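PDB 5NM7: peptidoglycan-binding domain 1 from Burkholderia, which is a modular phage endolysin that probably binds bacterial peptidoglycan through one domain and cleaves its glycan chains with a lysozyme-like N-acetylmuramidase domain. Local coordinates for residues R19-A24 against R39-A44; H120-Q125 against S165-A170; L191-V196 against D201-S206; K235-Y240 against V252-A257. All coordinates share one frame; numbering follows the deposited sequence. Where two conformers were deposited one is given.

Contact 1. Residues R19-A24 against R39-A44; sequences RQLIAA and RDAVMA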
loop_
_atom_site.group_PDB
_atom_site.type_symbol
_atom_site.label_atom_id
_atom_site.label_comp_id
_atom_site.label_asym_id
_atom_site.label_seq_id
_atom_site.Cartn_x
_atom_site.Cartn_y
_atom_site.Cartn_z
ATOM N N ARG A 19 -5.318 -14.590 23.492
ATOM C CA ARG A 19 -4.837 -14.188 24.840
ATOM C C ARG A 19 -4.319 -12.757 24.882
ATOM O O ARG A 19 -4.634 -12.018 25.829
ATOM C CB ARG A 19 -3.773 -15.157 25.347
ATOM C CG ARG A 19 -4.379 -16.506 25.680
ATOM C CD ARG A 19 -3.477 -17.411 26.499
ATOM N NE ARG A 19 -4.311 -18.501 27.019
ATOM C CZ ARG A 19 -4.405 -19.729 26.500
ATOM N NH1 ARG A 19 -3.673 -20.099 25.449
ATOM N NH2 ARG A 19 -5.241 -20.608 27.056
ATOM N N GLN A 20 -3.561 -12.352 23.856
ATOM C CA GLN A 20 -3.026 -10.986 23.769
ATOM C C GLN A 20 -4.162 -9.966 23.618
ATOM O O GLN A 20 -4.154 -8.925 24.274
ATOM C CB GLN A 20 -2.021 -10.862 22.631
ATOM C CG GLN A 20 -0.725 -11.641 22.742
ATOM C CD GLN A 20 0.106 -11.154 23.916
ATOM O OE1 GLN A 20 0.936 -10.235 23.768
ATOM N NE2 GLN A 20 -0.144 -11.683 25.061
ATOM N N LEU A 21 -5.152 -10.288 22.790
ATOM C CA LEU A 21 -6.323 -9.425 22.654
ATOM C C LEU A 21 -7.081 -9.289 23.968
ATOM O O LEU A 21 -7.542 -8.199 24.311
ATOM C CB LEU A 21 -7.252 -9.927 21.551
ATOM C CG LEU A 21 -6.628 -9.882 20.140
ATOM C CD1 LEU A 21 -7.418 -10.749 19.184
ATOM C CD2 LEU A 21 -6.574 -8.438 19.629
ATOM N N ILE A 22 -7.215 -10.391 24.699
ATOM C CA ILE A 22 -7.868 -10.364 26.034
ATOM C C ILE A 22 -7.054 -9.518 27.021
ATOM O O ILE A 22 -7.639 -8.731 27.752
ATOM C CB ILE A 22 -8.135 -11.790 26.579
ATOM C CG1 ILE A 22 -9.174 -12.524 25.720
ATOM C CG2 ILE A 22 -8.691 -11.748 28.004
ATOM C CD1 ILE A 22 -9.078 -14.023 25.767
ATOM N N ALA A 23 -5.733 -9.657 27.012
ATOM C CA ALA A 23 -4.833 -8.824 27.822
ATOM C C ALA A 23 -4.979 -7.335 27.502
ATOM O O ALA A 23 -4.863 -6.491 28.387
ATOM C CB ALA A 23 -3.398 -9.263 27.636
ATOM N N ALA A 24 -5.290 -7.023 26.239
ATOM C CA ALA A 24 -5.609 -5.647 25.822
ATOM C C ALA A 24 -7.080 -5.218 26.004
ATOM O O ALA A 24 -7.468 -4.123 25.572
ATOM C CB ALA A 24 -5.185 -5.456 24.365
ATOM N N ARG A 39 -11.699 -11.788 14.598
ATOM C CA ARG A 39 -11.505 -10.704 13.626
ATOM C C ARG A 39 -12.045 -9.365 14.134
ATOM O O ARG A 39 -11.357 -8.338 14.068
ATOM C CB ARG A 39 -12.151 -11.036 12.282
ATOM C CG ARG A 39 -11.989 -9.910 11.264
ATOM C CD ARG A 39 -12.396 -10.277 9.841
ATOM N NE ARG A 39 -13.758 -10.696 9.551
ATOM C CZ ARG A 39 -14.018 -11.275 8.388
ATOM N NH1 ARG A 39 -15.221 -11.693 8.041
ATOM N NH2 ARG A 39 -13.004 -11.435 7.550
ATOM N N ASP A 40 -13.277 -9.378 14.639
ATOM C CA ASP A 40 -13.881 -8.180 15.239
ATOM C C ASP A 40 -13.042 -7.624 16.354
ATOM O O ASP A 40 -12.904 -6.406 16.472
ATOM C CB ASP A 40 -15.286 -8.462 15.786
ATOM C CG ASP A 40 -16.298 -8.671 14.712
ATOM O OD1 ASP A 40 -15.969 -8.513 13.519
ATOM O OD2 ASP A 40 -17.417 -9.058 15.061
ATOM N N ALA A 41 -12.481 -8.505 17.185
ATOM C CA ALA A 41 -11.608 -8.055 18.265
ATOM C C ALA A 41 -10.331 -7.402 17.742
ATOM O O ALA A 41 -9.887 -6.398 18.299
ATOM C CB ALA A 41 -11.269 -9.201 19.229
ATOM N N VAL A 42 -9.744 -7.980 16.692
ATOM C CA VAL A 42 -8.563 -7.419 16.081
ATOM C C VAL A 42 -8.941 -6.036 15.542
ATOM O O VAL A 42 -8.237 -5.073 15.791
ATOM C CB VAL A 42 -7.985 -8.337 14.990
ATOM C CG1 VAL A 42 -6.875 -7.650 14.229
ATOM C CG2 VAL A 42 -7.416 -9.587 15.616
ATOM N N MET A 43 -10.081 -5.953 14.855
ATOM C CA MET A 43 -10.544 -4.665 14.337
ATOM C C MET A 43 -10.740 -3.619 15.424
ATOM O O MET A 43 -10.242 -2.498 15.315
ATOM C CB MET A 43 -11.826 -4.829 13.507
ATOM C CG MET A 43 -11.585 -5.388 12.127
ATOM S SD MET A 43 -12.893 -4.875 10.984
ATOM C CE MET A 43 -14.252 -5.778 11.725
ATOM N N ALA A 44 -11.412 -4.004 16.514
ATOM C CA ALA A 44 -11.630 -3.113 17.631
ATOM C C ALA A 44 -10.309 -2.689 18.262
ATOM O O ALA A 44 -10.110 -1.521 18.592
ATOM C CB ALA A 44 -12.568 -3.746 18.666
#
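Leu21 has CG anti to its carbonyl carbon (chi1 -64°), and the second torsion, 163°, extends CD1 toward the helix of residues 39-44, with CD2 beside it. Val42 meets it with CG2, the methyl set beside its own backbone N, while CG1 lies anti to that nitrogen (chi1 172°). The closest meeting is methyl to methyl, Leu21 CD1 to Val42 CG2 at 3.8 Å, the two side chains crossing obliquely. The same CD1 also touches Ala41 CB at 4.2 Å. The second branch lies over the backbone of that helix, with Leu21 CD2 4.1 Å from Ala41 O. One leucine thus straddles two consecutive residues, and the small side chain of Ala41 allows a close approach of the helices: Leu21 CA and Ala41 CA are 7.0 Å apart. No hydrogen bond crosses between the segments, so the join is purely van der Waals. It belongs to the small helical core of the putative peptidoglycan-binding domain, where helix 12-23 packs on helix 36-48. Leu65 of helix 59-67 and Phe45, one turn on from Ala41, also pack on Leu21, while Tyr34 from a loop touches Val42.

Contact 2. Residues H120-Q125 against S165-A170; sequences HIMYRQ and SQISGA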
loop_
_atom_site.group_PDB
_atom_site.type_symbol
_atom_site.label_atom_id
_atom_site.label_comp_id
_atom_site.label_asym_id
_atom_site.label_seq_id
_atom_site.Cartn_x
_atom_site.Cartn_y
_atom_site.Cartn_z
ATOM N N HIS A 120 12.797 0.498 -18.160
ATOM C CA HIS A 120 12.099 0.910 -19.403
ATOM C C HIS A 120 11.474 2.295 -19.311
ATOM O O HIS A 120 11.400 3.005 -20.319
ATOM C CB HIS A 120 11.124 -0.177 -19.859
ATOM C CG HIS A 120 9.880 -0.255 -19.058
ATOM N ND1 HIS A 120 9.850 -0.737 -17.765
ATOM C CD2 HIS A 120 8.604 0.087 -19.362
ATOM C CE1 HIS A 120 8.611 -0.664 -17.303
ATOM N NE2 HIS A 120 7.833 -0.201 -18.268
ATOM N N ILE A 121 11.064 2.717 -18.117
ATOM C CA ILE A 121 10.634 4.075 -17.913
ATOM C C ILE A 121 11.836 5.022 -17.866
ATOM O O ILE A 121 11.743 6.174 -18.319
ATOM C CB ILE A 121 9.769 4.229 -16.634
ATOM C CG1 ILE A 121 8.555 3.282 -16.677
ATOM C CG2 ILE A 121 9.303 5.657 -16.451
ATOM C CD1 ILE A 121 7.647 3.464 -17.887
ATOM N N MET A 122 12.954 4.583 -17.279
ATOM C CA MET A 122 14.173 5.408 -17.316
ATOM C C MET A 122 14.546 5.711 -18.774
ATOM O O MET A 122 14.775 6.874 -19.122
ATOM C CB MET A 122 15.354 4.715 -16.647
ATOM C CG MET A 122 16.615 5.589 -16.581
ATOM S SD MET A 122 16.426 6.982 -15.499
ATOM C CE MET A 122 18.145 7.442 -15.228
ATOM N N TYR A 123 14.581 4.669 -19.590
ATOM C CA TYR A 123 14.801 4.792 -21.030
ATOM C C TYR A 123 13.911 5.898 -21.629
ATOM O O TYR A 123 14.384 6.816 -22.317
ATOM C CB TYR A 123 14.523 3.450 -21.713
ATOM C CG TYR A 123 14.741 3.481 -23.207
ATOM C CD1 TYR A 123 16.035 3.557 -23.747
ATOM C CD2 TYR A 123 13.660 3.467 -24.089
ATOM C CE1 TYR A 123 16.249 3.597 -25.121
ATOM C CE2 TYR A 123 13.864 3.503 -25.464
ATOM C CZ TYR A 123 15.155 3.568 -25.971
ATOM O OH TYR A 123 15.358 3.605 -27.333
ATOM N N ARG A 124 12.632 5.830 -21.292
ATOM C CA ARG A 124 11.642 6.775 -21.773
ATOM C C ARG A 124 11.898 8.217 -21.296
ATOM O O ARG A 124 11.777 9.169 -22.080
ATOM C CB ARG A 124 10.267 6.299 -21.297
ATOM C CG ARG A 124 9.103 6.625 -22.183
ATOM C CD ARG A 124 7.831 5.953 -21.648
ATOM N NE ARG A 124 6.737 6.856 -21.966
ATOM C CZ ARG A 124 6.153 6.975 -23.163
ATOM N NH1 ARG A 124 6.481 6.183 -24.183
ATOM N NH2 ARG A 124 5.196 7.885 -23.329
ATOM N N GLN A 125 12.245 8.385 -20.021
ATOM C CA GLN A 125 12.436 9.706 -19.441
ATOM C C GLN A 125 13.716 10.379 -19.942
ATOM O O GLN A 125 13.760 11.620 -20.073
ATOM C CB GLN A 125 12.420 9.665 -17.900
ATOM C CG GLN A 125 11.108 9.174 -17.308
ATOM C CD GLN A 125 9.905 9.995 -17.766
ATOM O OE1 GLN A 125 9.178 9.589 -18.674
ATOM N NE2 GLN A 125 9.715 11.159 -17.160
ATOM N N SER A 165 20.596 7.138 -10.724
ATOM C CA SER A 165 20.649 8.529 -10.314
ATOM C C SER A 165 21.924 9.238 -10.813
ATOM O O SER A 165 21.917 10.446 -11.061
ATOM C CB SER A 165 20.560 8.656 -8.811
ATOM O OG SER A 165 19.242 8.380 -8.377
ATOM N N GLN A 166 22.993 8.470 -10.950
ATOM C CA GLN A 166 24.268 8.993 -11.478
ATOM C C GLN A 166 24.215 9.241 -12.986
ATOM O O GLN A 166 25.050 9.970 -13.520
ATOM C CB GLN A 166 25.434 8.062 -11.096
ATOM C CG GLN A 166 25.718 8.102 -9.595
ATOM C CD GLN A 166 25.920 9.496 -9.006
ATOM O OE1 GLN A 166 26.599 10.351 -9.590
ATOM N NE2 GLN A 166 25.312 9.745 -7.843
ATOM N N ILE A 167 23.236 8.659 -13.669
ATOM C CA ILE A 167 22.939 9.008 -15.071
ATOM C C ILE A 167 22.095 10.286 -15.158
ATOM O O ILE A 167 22.429 11.216 -15.903
ATOM C CB ILE A 167 22.231 7.874 -15.812
ATOM C CG1 ILE A 167 23.060 6.586 -15.726
ATOM C CG2 ILE A 167 21.983 8.263 -17.266
ATOM C CD1 ILE A 167 22.350 5.352 -16.213
ATOM N N SER A 168 21.008 10.320 -14.393
ATOM C CA SER A 168 20.197 11.506 -14.248
ATOM C C SER A 168 19.304 11.361 -13.026
ATOM O O SER A 168 18.466 10.465 -12.994
ATOM C CB SER A 168 19.312 11.710 -15.483
ATOM O OG SER A 168 18.279 12.626 -15.171
ATOM N N GLY A 169 19.496 12.244 -12.054
ATOM C CA GLY A 169 18.824 12.164 -10.756
ATOM C C GLY A 169 17.331 12.290 -10.874
ATOM O O GLY A 169 16.604 11.435 -10.381
ATOM N N ALA A 170 16.871 13.312 -11.602
ATOM C CA ALA A 170 15.440 13.520 -11.774
ATOM C C ALA A 170 14.789 12.382 -12.528
ATOM O O ALA A 170 13.726 11.877 -12.112
ATOM C CB ALA A 170 15.164 14.856 -12.477
#
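Ile167 and Ser168, at the break between helix 156-167 and helix 169-174, receive the methyl end of Met122 from helix 119-128. Along the second segment Ser165 comes first, its OG hydrogen-bonded to Leu161 O within its own helix. The contact itself begins at Ile167, whose CB bond points toward the other helix. Its branch-point carbon does the touching: Met122 CE lies 4.2 Å from Ile167 CB. Ser168 comes next, and here the methyl meets mainly backbone, with Met122 CE 3.8 Å from Ser168 O and 4.1 Å from Ser168 N. The serine side chain is a more distant neighbour, Met122 CE to Ser168 CB being 4.4 Å. This residue leaves helical geometry and takes the N-cap position of the following helix, its OG making a weak hydrogen bond to Cys171 N. Gly169 and Ala170 then open helix 169-174.

The methionine reaches this break because CG is anti to its backbone N (chi1 -176°) and the chain bends at the second torsion, 67°. Its CB bond is aimed neither at the second segment nor away from it; the bend carries CE there. One methyl group therefore makes the whole junction, and no hydrogen bond joins the segments. Nearby, Gln125 NE2 is hydrogen-bonded to Glu174 OE1. Within the N-acetylmuramidase domain, Met122 also packs on Cys171 and Ala172 of helix 169-174, while Leu126, farther along helix 119-128, touches Ile167 and Ser168.

Contact 3. Residues L191-V196 against D201-S206; sequences LGYPDV and DAMKVS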
loop_
_atom_site.group_PDB
_atom_site.type_symbol
_atom_site.label_atom_id
_atom_site.label_comp_id
_atom_site.label_asym_id
_atom_site.label_seq_id
_atom_site.Cartn_x
_atom_site.Cartn_y
_atom_site.Cartn_z
ATOM N N LEU A 191 0.259 15.327 -10.477
ATOM C CA LEU A 191 -0.336 15.261 -9.156
ATOM C C LEU A 191 -0.088 16.489 -8.297
ATOM O O LEU A 191 -0.444 16.512 -7.119
ATOM C CB LEU A 191 0.168 13.997 -8.430
ATOM C CG LEU A 191 -0.062 12.678 -9.132
ATOM C CD1 LEU A 191 0.242 11.465 -8.266
ATOM C CD2 LEU A 191 -1.406 12.562 -9.780
ATOM N N GLY A 192 0.479 17.535 -8.875
ATOM C CA GLY A 192 0.572 18.798 -8.202
ATOM C C GLY A 192 1.671 18.965 -7.202
ATOM O O GLY A 192 1.584 19.834 -6.347
ATOM N N TYR A 193 2.713 18.132 -7.285
ATOM C CA TYR A 193 3.873 18.301 -6.432
ATOM C C TYR A 193 4.810 19.349 -7.060
ATOM O O TYR A 193 4.795 19.531 -8.280
ATOM C CB TYR A 193 4.632 16.976 -6.264
ATOM C CG TYR A 193 3.847 15.964 -5.480
ATOM C CD1 TYR A 193 2.895 15.162 -6.095
ATOM C CD2 TYR A 193 4.040 15.810 -4.126
ATOM C CE1 TYR A 193 2.188 14.229 -5.376
ATOM C CE2 TYR A 193 3.301 14.901 -3.378
ATOM C CZ TYR A 193 2.381 14.097 -4.001
ATOM O OH TYR A 193 1.658 13.191 -3.284
ATOM N N PRO A 194 5.624 20.036 -6.231
ATOM C CA PRO A 194 6.497 21.108 -6.772
ATOM C C PRO A 194 7.521 20.629 -7.811
ATOM O O PRO A 194 7.807 21.338 -8.783
ATOM C CB PRO A 194 7.240 21.638 -5.541
ATOM C CG PRO A 194 6.578 21.042 -4.352
ATOM C CD PRO A 194 5.761 19.872 -4.782
ATOM N N ASP A 195 8.106 19.450 -7.558
ATOM C CA ASP A 195 9.111 18.806 -8.437
ATOM C C ASP A 195 9.237 17.339 -7.985
ATOM O O ASP A 195 8.621 16.957 -6.969
ATOM C CB ASP A 195 10.471 19.512 -8.362
ATOM C CG ASP A 195 10.908 19.764 -6.948
ATOM O OD1 ASP A 195 11.185 18.808 -6.208
ATOM O OD2 ASP A 195 10.925 20.936 -6.541
ATOM N N VAL A 196 10.009 16.546 -8.695
ATOM C CA VAL A 196 10.139 15.111 -8.353
ATOM C C VAL A 196 10.846 14.922 -6.997
ATOM O O VAL A 196 10.543 13.993 -6.262
ATOM C CB VAL A 196 10.813 14.291 -9.462
ATOM C CG1 VAL A 196 12.309 14.576 -9.553
ATOM C CG2 VAL A 196 10.546 12.788 -9.261
ATOM N N ASP A 201 10.673 13.279 -1.311
ATOM C CA ASP A 201 10.754 13.679 0.085
ATOM C C ASP A 201 9.472 13.369 0.838
ATOM O O ASP A 201 9.516 12.911 1.961
ATOM C CB ASP A 201 11.079 15.169 0.238
ATOM C CG ASP A 201 12.518 15.524 -0.170
ATOM O OD1 ASP A 201 13.407 14.665 -0.187
ATOM O OD2 ASP A 201 12.767 16.712 -0.423
ATOM N N ALA A 202 8.318 13.611 0.204
ATOM C CA ALA A 202 7.044 13.300 0.849
ATOM C C ALA A 202 6.912 11.785 1.062
ATOM O O ALA A 202 6.441 11.310 2.125
ATOM C CB ALA A 202 5.886 13.821 0.028
ATOM N N MET A 203 7.305 11.019 0.053
ATOM C CA MET A 203 7.206 9.560 0.143
ATOM C C MET A 203 8.051 9.038 1.312
ATOM O O MET A 203 7.757 8.017 1.887
ATOM C CB MET A 203 7.638 8.873 -1.135
ATOM C CG MET A 203 6.855 9.230 -2.400
ATOM S SD MET A 203 5.097 8.819 -2.230
ATOM C CE MET A 203 4.402 10.360 -1.801
ATOM N N LYS A 204 9.140 9.732 1.614
ATOM C CA LYS A 204 10.014 9.340 2.741
ATOM C C LYS A 204 9.480 9.664 4.134
ATOM O O LYS A 204 9.991 9.111 5.113
ATOM C CB LYS A 204 11.375 10.005 2.530
ATOM C CG LYS A 204 12.161 9.507 1.351
ATOM C CD LYS A 204 13.438 10.331 1.157
ATOM C CE LYS A 204 14.336 9.636 0.151
ATOM N NZ LYS A 204 15.481 10.513 -0.181
ATOM N N VAL A 205 8.476 10.534 4.244
ATOM C CA VAL A 205 7.978 11.018 5.513
ATOM C C VAL A 205 7.073 10.001 6.188
ATOM O O VAL A 205 7.261 9.647 7.354
ATOM C CB VAL A 205 7.227 12.354 5.344
ATOM C CG1 VAL A 205 6.481 12.765 6.619
ATOM C CG2 VAL A 205 8.212 13.446 4.935
ATOM N N SER A 206 6.058 9.507 5.476
ATOM C CA SER A 206 5.073 8.663 6.141
ATOM C C SER A 206 4.203 7.932 5.139
ATOM O O SER A 206 4.145 8.307 3.957
ATOM C CB SER A 206 4.149 9.483 7.013
ATOM O OG SER A 206 3.341 10.352 6.224
#
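Tyr193 lays the CE2 carbon of its ring, next to the hydroxyl-bearing CZ, against the methyl of Ala202, CE2 standing 4.4 Å from Ala202 CB. The methyl approaches the ring obliquely. At the far end, Tyr193 OH lies 4.2 Å from Met203 CE, a loose van der Waals approach. Ala202 thus meets the ring and Met203 the hydroxyl. The first two torsions of Met203, both near -60°, fold its chain, and the third, 98°, sets CE beside the hydroxyl although the CB bond does not point at the tyrosine. Across the segments there is no hydrogen bond, and the contact is thin, burying 89 Å² with both sides summed; the nearest CA atoms, those of Tyr193 and Ala202, are 9.4 Å apart and bridged by the tyrosine side chain.

The loop of residues 191-195 leads directly into helix 196-205, so the contact folds it back on later turns of the helix it introduces. Asp195 sits at the N-cap position, its OD1 accepting a hydrogen bond from Ala198 N. The far end passes into the next helix at Ser206, whose OG caps Glu209 N. Around the tyrosine ring, Phe199 packs edge-to-face and Arg216 makes a cation-pi interaction. Helix 207-219 completes the setting, with Ala213 touching both Tyr193 and Met203, so the ring lies between helix 196-205 and its successor.

Contact 4. Residues K235-Y240 against V252-A257; sequences KFAELY and VKLERA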
loop_
_atom_site.group_PDB
_atom_site.type_symbol
_atom_site.label_atom_id
_atom_site.label_comp_id
_atom_site.label_asym_id
_atom_site.label_seq_id
_atom_site.Cartn_x
_atom_site.Cartn_y
_atom_site.Cartn_z
ATOM N N LYS A 235 -13.434 -2.976 -13.344
ATOM C CA LYS A 235 -12.974 -1.834 -14.127
ATOM C C LYS A 235 -11.852 -1.061 -13.390
ATOM O O LYS A 235 -10.839 -0.773 -13.988
ATOM C CB LYS A 235 -14.145 -0.900 -14.429
ATOM C CG LYS A 235 -13.777 0.340 -15.190
ATOM C CD LYS A 235 -13.002 0.006 -16.441
ATOM N N PHE A 236 -12.043 -0.817 -12.113
ATOM C CA PHE A 236 -11.011 -0.143 -11.331
ATOM C C PHE A 236 -9.721 -0.967 -11.373
ATOM O O PHE A 236 -8.643 -0.420 -11.612
ATOM C CB PHE A 236 -11.402 0.076 -9.901
ATOM C CG PHE A 236 -10.287 0.657 -9.078
ATOM C CD1 PHE A 236 -9.476 -0.183 -8.330
ATOM C CD2 PHE A 236 -10.039 2.013 -9.082
ATOM C CE1 PHE A 236 -8.406 0.347 -7.632
ATOM C CE2 PHE A 236 -8.992 2.554 -8.348
ATOM C CZ PHE A 236 -8.182 1.707 -7.616
ATOM N N ALA A 237 -9.831 -2.272 -11.148
ATOM C CA ALA A 237 -8.658 -3.113 -11.122
ATOM C C ALA A 237 -7.973 -3.129 -12.480
ATOM O O ALA A 237 -6.759 -3.059 -12.575
ATOM C CB ALA A 237 -9.006 -4.513 -10.646
ATOM N N GLU A 238 -8.745 -3.196 -13.568
ATOM C CA GLU A 238 -8.133 -3.175 -14.898
ATOM C C GLU A 238 -7.357 -1.870 -15.145
ATOM O O GLU A 238 -6.229 -1.885 -15.679
ATOM C CB GLU A 238 -9.219 -3.330 -15.970
ATOM C CG GLU A 238 -8.658 -3.279 -17.384
ATOM C CD GLU A 238 -9.701 -3.575 -18.447
ATOM O OE1 GLU A 238 -10.906 -3.249 -18.248
ATOM O OE2 GLU A 238 -9.270 -4.105 -19.502
ATOM N N LEU A 239 -7.959 -0.753 -14.721
ATOM C CA LEU A 239 -7.341 0.558 -14.924
ATOM C C LEU A 239 -6.125 0.734 -14.021
ATOM O O LEU A 239 -5.124 1.324 -14.450
ATOM C CB LEU A 239 -8.317 1.688 -14.651
ATOM C CG LEU A 239 -9.516 1.735 -15.620
ATOM C CD1 LEU A 239 -10.536 2.728 -15.099
ATOM C CD2 LEU A 239 -9.022 2.059 -17.022
ATOM N N TYR A 240 -6.235 0.262 -12.785
ATOM C CA TYR A 240 -5.202 0.477 -11.779
ATOM C C TYR A 240 -4.084 -0.553 -11.850
ATOM O O TYR A 240 -2.903 -0.185 -11.861
ATOM C CB TYR A 240 -5.833 0.503 -10.398
ATOM C CG TYR A 240 -4.849 0.861 -9.341
ATOM C CD1 TYR A 240 -4.235 -0.124 -8.564
ATOM C CD2 TYR A 240 -4.479 2.160 -9.156
ATOM C CE1 TYR A 240 -3.319 0.190 -7.574
ATOM C CE2 TYR A 240 -3.555 2.497 -8.167
ATOM C CZ TYR A 240 -2.987 1.504 -7.392
ATOM O OH TYR A 240 -2.063 1.817 -6.427
ATOM N N VAL A 252 -11.944 -9.399 -7.654
ATOM C CA VAL A 252 -12.767 -10.066 -6.691
ATOM C C VAL A 252 -12.307 -9.839 -5.277
ATOM O O VAL A 252 -13.108 -9.769 -4.371
ATOM C CB VAL A 252 -12.851 -11.581 -6.996
ATOM C CG1 VAL A 252 -13.792 -12.256 -6.007
ATOM C CG2 VAL A 252 -13.358 -11.796 -8.410
ATOM N N LYS A 253 -10.993 -9.691 -5.056
ATOM C CA LYS A 253 -10.546 -9.315 -3.726
ATOM C C LYS A 253 -11.086 -7.968 -3.278
ATOM O O LYS A 253 -11.451 -7.816 -2.118
ATOM C CB LYS A 253 -9.003 -9.328 -3.633
ATOM C CG LYS A 253 -8.459 -10.753 -3.644
ATOM C CD LYS A 253 -6.939 -10.734 -3.691
ATOM C CE LYS A 253 -6.395 -12.140 -3.486
ATOM N NZ LYS A 253 -4.959 -12.162 -3.844
ATOM N N LEU A 254 -11.117 -6.993 -4.188
ATOM C CA LEU A 254 -11.692 -5.696 -3.893
ATOM C C LEU A 254 -13.174 -5.838 -3.554
ATOM O O LEU A 254 -13.620 -5.315 -2.543
ATOM C CB LEU A 254 -11.541 -4.721 -5.064
ATOM C CG LEU A 254 -10.114 -4.184 -5.239
ATOM C CD1 LEU A 254 -9.932 -3.588 -6.623
ATOM C CD2 LEU A 254 -9.831 -3.174 -4.164
ATOM N N GLU A 255 -13.873 -6.558 -4.404
ATOM C CA GLU A 255 -15.349 -6.762 -4.241
ATOM C C GLU A 255 -15.674 -7.376 -2.909
ATOM O O GLU A 255 -16.468 -6.838 -2.123
ATOM C CB GLU A 255 -15.875 -7.611 -5.391
ATOM C CG GLU A 255 -17.344 -8.092 -5.381
ATOM C CD GLU A 255 -17.507 -9.381 -6.200
ATOM O OE1 GLU A 255 -16.810 -9.651 -7.237
ATOM O OE2 GLU A 255 -18.363 -10.159 -5.795
ATOM N N ARG A 256 -14.984 -8.462 -2.587
ATOM C CA ARG A 256 -15.235 -9.157 -1.333
ATOM C C ARG A 256 -14.740 -8.424 -0.090
ATOM O O ARG A 256 -15.401 -8.434 0.942
ATOM C CB ARG A 256 -14.764 -10.628 -1.464
ATOM C CG ARG A 256 -15.408 -11.233 -2.724
ATOM C CD ARG A 256 -15.812 -12.675 -2.641
ATOM N NE ARG A 256 -16.415 -13.086 -3.922
ATOM C CZ ARG A 256 -16.416 -14.324 -4.422
ATOM N NH1 ARG A 256 -15.835 -15.335 -3.778
ATOM N NH2 ARG A 256 -16.994 -14.546 -5.593
ATOM N N ALA A 257 -13.641 -7.667 -0.190
ATOM C CA ALA A 257 -13.234 -6.779 0.880
ATOM C C ALA A 257 -14.253 -5.685 1.181
ATOM O O ALA A 257 -14.544 -5.393 2.338
ATOM C CB ALA A 257 -11.868 -6.137 0.579
#
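Phe236 and Leu254 form the tight part of a helix-helix packing within the lysozyme-like N-acetylmuramidase domain, where helix 233-241 meets the long C-terminal helix 250-265. One methyl, Leu254 CD1, makes both close contacts. In the nearer of them it stands 3.8 Å from Phe236 CD1. The two side chains cross at about a right angle, and the methyl meets the phenyl ring at its edge, near the ring plane. The ring is placed by a first torsion of 175°, with CG anti to the backbone N, and one of its faces is covered from within the same helix by Tyr240 CB, 3.7 Å above the plane and offset toward the rim. All three touching residues are buried. Met224 and Leu228 of helix 222-229 pack on Phe236, and Val100 and Glu101 of helix 91-101 on Leu254, joined by Trp233 of helix 233-241 itself; Tyr245 from a loop touches Ala237.

The solvent side is looser: Lys253 and Arg256 are exposed, on other sides of helix 250-265, and take no part in the packing. Arg256 stays with its own helix: the face of its guanidinium lies against Val252 CG1, and Glu255 OE2 comes in plane at its edge as a long salt bridge, 4.0 Å from Arg256 NE. Back on the packed side, the remaining touch is to a small residue, with Leu254 CD1 at 4.2 Å from Ala237 CB.

All four are van der Waals contacts without hydrogen bonds between their segments, but their settings differ. Contacts 1 and 4 each join two helices through a buried leucine, set against aliphatic groups in contact 1 and a ring edge in contact 4; contact 1 is buried locally yet lies far out, its centre about 24 Å from the centre of the chain against about 14 Å for contact 4. Contact 2 is only partly buried and places a methyl on backbone at a helix break, whereas contact 3 is buried and local, an aromatic loop residue on the helix that follows. Contacts 2 and 3 touch directly, Ala170 O lying 4.0 Å from Val196 CG1. Contact 1 lies across the chain's centre from both.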